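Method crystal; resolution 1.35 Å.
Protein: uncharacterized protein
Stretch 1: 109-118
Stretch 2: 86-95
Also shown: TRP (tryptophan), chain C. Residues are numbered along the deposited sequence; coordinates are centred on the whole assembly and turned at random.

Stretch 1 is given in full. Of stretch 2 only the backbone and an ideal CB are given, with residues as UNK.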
# COMPACT_ATOMS: atom_id res chain seq x y z
N ASN A 109 -6.51 -16.10 -13.76
CA ASN A 109 -5.55 -16.78 -12.90
C ASN A 109 -5.09 -15.97 -11.68
O ASN A 109 -4.20 -16.38 -10.96
CB ASN A 109 -4.34 -17.23 -13.72
CG ASN A 109 -3.55 -16.07 -14.32
OD1 ASN A 109 -4.12 -15.14 -14.89
ND2 ASN A 109 -2.23 -16.17 -14.25
N VAL A 110 -5.75 -14.84 -11.42
CA VAL A 110 -5.34 -13.92 -10.35
C VAL A 110 -6.40 -13.80 -9.25
O VAL A 110 -7.56 -13.57 -9.53
CB VAL A 110 -5.08 -12.49 -10.92
CG1 VAL A 110 -4.57 -11.57 -9.82
CG2 VAL A 110 -4.10 -12.51 -12.11
N THR A 111 -5.99 -13.94 -8.00
CA THR A 111 -6.84 -13.58 -6.85
C THR A 111 -5.94 -13.04 -5.76
O THR A 111 -4.74 -12.89 -5.99
CB THR A 111 -7.71 -14.78 -6.40
OG1 THR A 111 -8.63 -14.30 -5.42
CG2 THR A 111 -6.88 -15.89 -5.82
N GLY A 112 -6.51 -12.73 -4.59
CA GLY A 112 -5.65 -12.36 -3.45
C GLY A 112 -6.26 -11.34 -2.53
O GLY A 112 -7.48 -11.28 -2.38
N VAL A 113 -5.38 -10.51 -1.95
CA VAL A 113 -5.73 -9.59 -0.86
C VAL A 113 -5.55 -8.15 -1.31
O VAL A 113 -4.53 -7.80 -1.91
CB VAL A 113 -4.81 -9.89 0.37
CG1 VAL A 113 -4.95 -8.78 1.42
CG2 VAL A 113 -5.17 -11.25 0.96
N SER A 114 -6.55 -7.33 -0.97
CA SER A 114 -6.60 -5.94 -1.39
C SER A 114 -6.74 -5.01 -0.20
O SER A 114 -7.59 -5.26 0.68
CB SER A 114 -7.80 -5.74 -2.32
OG SER A 114 -8.05 -4.36 -2.58
N ASP A 115 -5.89 -3.97 -0.14
CA ASP A 115 -5.95 -2.94 0.91
C ASP A 115 -6.54 -1.65 0.35
O ASP A 115 -5.85 -0.83 -0.27
CB ASP A 115 -4.54 -2.72 1.52
CG ASP A 115 -3.45 -2.45 0.48
OD1 ASP A 115 -3.49 -3.02 -0.63
OD2 ASP A 115 -2.47 -1.72 0.84
N HIS A 116 -7.85 -1.49 0.55
CA HIS A 116 -8.57 -0.30 0.12
C HIS A 116 -8.25 0.88 1.05
O HIS A 116 -8.33 0.76 2.27
CB HIS A 116 -10.08 -0.59 0.15
CG HIS A 116 -10.92 0.58 -0.24
ND1 HIS A 116 -11.56 1.39 0.68
CD2 HIS A 116 -11.19 1.11 -1.46
CE1 HIS A 116 -12.19 2.36 0.04
NE2 HIS A 116 -11.98 2.21 -1.25
N ASN A 117 -7.90 2.02 0.48
CA ASN A 117 -7.58 3.19 1.31
C ASN A 117 -8.80 3.85 1.93
O ASN A 117 -9.74 4.18 1.21
CB ASN A 117 -6.82 4.24 0.50
CG ASN A 117 -6.28 5.35 1.39
OD1 ASN A 117 -5.53 5.05 2.35
ND2 ASN A 117 -6.65 6.60 1.12
N PRO A 118 -8.81 4.05 3.26
CA PRO A 118 -10.01 4.61 3.91
C PRO A 118 -10.03 6.14 3.79
O PRO A 118 -9.79 6.88 4.75
CB PRO A 118 -9.88 4.14 5.36
CG PRO A 118 -8.48 3.88 5.57
CD PRO A 118 -7.86 3.50 4.25
N UNK A 86 -1.61 -16.50 -9.75
CA UNK A 86 -0.95 -15.30 -9.28
C UNK A 86 -1.74 -14.79 -8.07
O UNK A 86 -2.93 -14.52 -8.17
CB UNK A 86 -0.86 -14.24 -10.38
N UNK A 87 -1.05 -14.67 -6.94
CA UNK A 87 -1.70 -14.20 -5.72
C UNK A 87 -1.26 -12.77 -5.44
O UNK A 87 -0.06 -12.51 -5.27
CB UNK A 87 -1.37 -15.11 -4.53
N UNK A 88 -2.23 -11.87 -5.39
CA UNK A 88 -1.99 -10.49 -5.03
C UNK A 88 -1.79 -10.34 -3.52
O UNK A 88 -2.63 -10.81 -2.74
CB UNK A 88 -3.15 -9.61 -5.50
N UNK A 89 -0.68 -9.71 -3.13
CA UNK A 89 -0.48 -9.37 -1.72
C UNK A 89 -0.54 -7.85 -1.55
O UNK A 89 0.45 -7.14 -1.82
CB UNK A 89 0.85 -9.92 -1.21
N UNK A 90 -1.71 -7.38 -1.12
CA UNK A 90 -1.97 -5.96 -0.87
C UNK A 90 -1.96 -5.12 -2.14
O UNK A 90 -1.12 -4.23 -2.34
CB UNK A 90 -0.93 -5.41 0.11
N UNK A 91 -2.95 -5.38 -3.01
CA UNK A 91 -3.18 -4.60 -4.23
C UNK A 91 -4.40 -3.73 -3.92
O UNK A 91 -5.50 -4.24 -3.68
CB UNK A 91 -3.40 -5.49 -5.46
N UNK A 92 -4.22 -2.42 -3.92
CA UNK A 92 -5.27 -1.51 -3.46
C UNK A 92 -6.53 -1.52 -4.33
O UNK A 92 -7.65 -1.46 -3.82
CB UNK A 92 -4.71 -0.09 -3.40
N UNK A 93 -6.34 -1.62 -5.64
CA UNK A 93 -7.48 -1.57 -6.57
C UNK A 93 -7.32 -2.63 -7.67
O UNK A 93 -6.87 -2.32 -8.77
CB UNK A 93 -7.61 -0.18 -7.19
N UNK A 94 -7.69 -3.88 -7.38
CA UNK A 94 -7.47 -4.97 -8.34
C UNK A 94 -8.23 -4.77 -9.66
O UNK A 94 -7.70 -5.14 -10.70
CB UNK A 94 -7.89 -6.30 -7.71
N UNK A 95 -9.42 -4.19 -9.62
CA UNK A 95 -10.18 -4.01 -10.85
C UNK A 95 -9.53 -2.94 -11.72
O UNK A 95 -9.31 -3.14 -12.92
CB UNK A 95 -11.63 -3.64 -10.54
N TRP C . -1.39 -1.48 -1.67
CA TRP C . -0.16 -1.04 -2.39
C TRP C . -0.30 -1.33 -3.85
O TRP C . 0.71 -1.40 -4.57
CB TRP C . 1.08 -1.72 -1.79
CG TRP C . 1.25 -1.35 -0.34
CD1 TRP C . 0.90 -2.11 0.78
CD2 TRP C . 1.81 -0.09 0.18
NE1 TRP C . 1.21 -1.41 1.93
CE2 TRP C . 1.73 -0.21 1.64
CE3 TRP C . 2.28 1.04 -0.44
CZ2 TRP C . 2.17 0.85 2.40
CZ3 TRP C . 2.72 2.09 0.36
CH2 TRP C . 2.67 1.98 1.76
OXT TRP C . -1.43 -1.51 -4.33

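Positions 86 to 88 pair in parallel with Val110 to Gly112; 86 and 87 point to alternate faces of the sheet, and 88 turns toward stretch 1. At position 86 the CA-to-CB bond points to the face occupied by Val110, and the ideal CB lies 4.1 Å from Val110 CG2. An apolar residue, β-branched for preference in a strand, would suit. It is Val86, whose CB packs 4.0 Å from Val110 CG2. Its backbone holds the register: Val86 N donates to Asn109 O (2.9 Å), and Thr111 N to Val86 O (3.1 Å).

Position 87 points to the other face, alongside Thr111, whose CG2 offers a methyl surface. Valine, isoleucine, leucine or threonine could all be accommodated. The deposited Ile87 brings CD1 to 4.1 Å from Thr111 CG2, while its CG2 comes 4.2 Å from Gly112 CA.

Position 88 pairs with Gly112 at a CA–CA distance of 4.4 Å, and its CB points toward stretch 1. Thr111 O lies 3.7 Å from the ideal CB but is engaged by the backbone N of 88; the methyl Val110 CG1 is farther off, so an unbranched apolar chain such as methionine can reach it, and leucine is a shorter alternative. Selenomethionine, Met88, is deposited; its CG packs 3.6 Å from Val110 CG1. The backbone bonds are nearly straight, Met88 N to Thr111 O at 2.8 Å and Val113 N to Met88 O at 2.9 Å. The close pairing also depends on Gly112, since a CB there would lie 2.3 Å from Met88 O.

At position 89 the ideal CB has no atom of stretch 1 within 5.5 Å, so this neighbour sets little limit on size. Ala89 is the small choice.

Position 90 has positive phi and psi (67/66), which glycine, asparagine or aspartate adopt most readily. However, the ideal CB is 3.6 Å from Asp115 OD1, so another acid would be unfavourable and a small neutral residue is better. It is Ala90. Its N makes a weak hydrogen bond to Val113 O (3.0 Å), and its O accepts one from the ligand amino group, TRP N (2.8 Å).

Position 91 points sideways; stretch 1 sets little limit here and several types would fit. Ile91 is deposited, and the backbone makes the main polar contacts: Ile91 N donates to Val113 O (3.1 Å), and Ser114 OG to Ile91 O (2.8 Å).

At position 92 the ideal CB is 3.4 Å from Asp115 O, an acceptor, and the ligand amino group is nearby. A short hydroxyl side chain, serine or threonine, can serve both. Thr92 OG1 donates to Asp115 O (2.9 Å) and accepts from TRP N (2.8 Å), which also donates to Asp115 OD2 (2.7 Å). Thr92 N binds the carboxylate at TRP OXT (3.0 Å).

Position 93 points away, so a polar residue is acceptable; Asp93 makes its hydrogen bonds elsewhere in the structure. Position 94 points toward stretch 1; a small or medium apolar residue would suit, and phi near -62° also admits proline. Pro94 is deposited; its ring CD, bonded to its own N, lies 3.5 Å from Ser114 OG. Position 95 is beyond reach, so stretch 1 cannot select its residue, Ile95.

Stretch 2 (86-95) VIMAAITDPI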
# COMPACT_ATOMS: atom_id res chain seq x y z
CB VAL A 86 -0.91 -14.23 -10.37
CG1 VAL A 86 -0.31 -12.92 -9.83
CG2 VAL A 86 -0.13 -14.74 -11.60
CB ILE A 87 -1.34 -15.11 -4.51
CG1 ILE A 87 -1.58 -16.59 -4.81
CG2 ILE A 87 -2.14 -14.67 -3.28
CD1 ILE A 87 -2.96 -16.99 -5.35
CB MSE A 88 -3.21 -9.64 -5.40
CG MSE A 88 -3.60 -9.67 -6.88
SE MSE A 88 -5.19 -8.59 -7.26
CE MSE A 88 -6.47 -9.45 -6.09
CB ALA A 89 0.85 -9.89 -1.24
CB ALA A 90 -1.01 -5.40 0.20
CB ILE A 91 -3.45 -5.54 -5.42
CG1 ILE A 91 -2.14 -6.07 -6.02
CG2 ILE A 91 -4.22 -4.83 -6.54
CD1 ILE A 91 -1.06 -6.56 -5.05
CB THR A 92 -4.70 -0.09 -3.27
OG1 THR A 92 -3.82 -0.11 -2.15
CG2 THR A 92 -5.75 1.00 -3.09
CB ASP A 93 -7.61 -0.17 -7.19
CG ASP A 93 -8.72 -0.08 -8.22
OD1 ASP A 93 -9.59 -0.98 -8.29
OD2 ASP A 93 -8.73 0.91 -8.97
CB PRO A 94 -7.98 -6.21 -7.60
CG PRO A 94 -8.07 -5.85 -6.19
CD PRO A 94 -8.10 -4.35 -6.05
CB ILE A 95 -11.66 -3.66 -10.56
CG1 ILE A 95 -12.33 -4.83 -9.81
CG2 ILE A 95 -12.42 -3.33 -11.84
CD1 ILE A 95 -13.69 -4.47 -9.22
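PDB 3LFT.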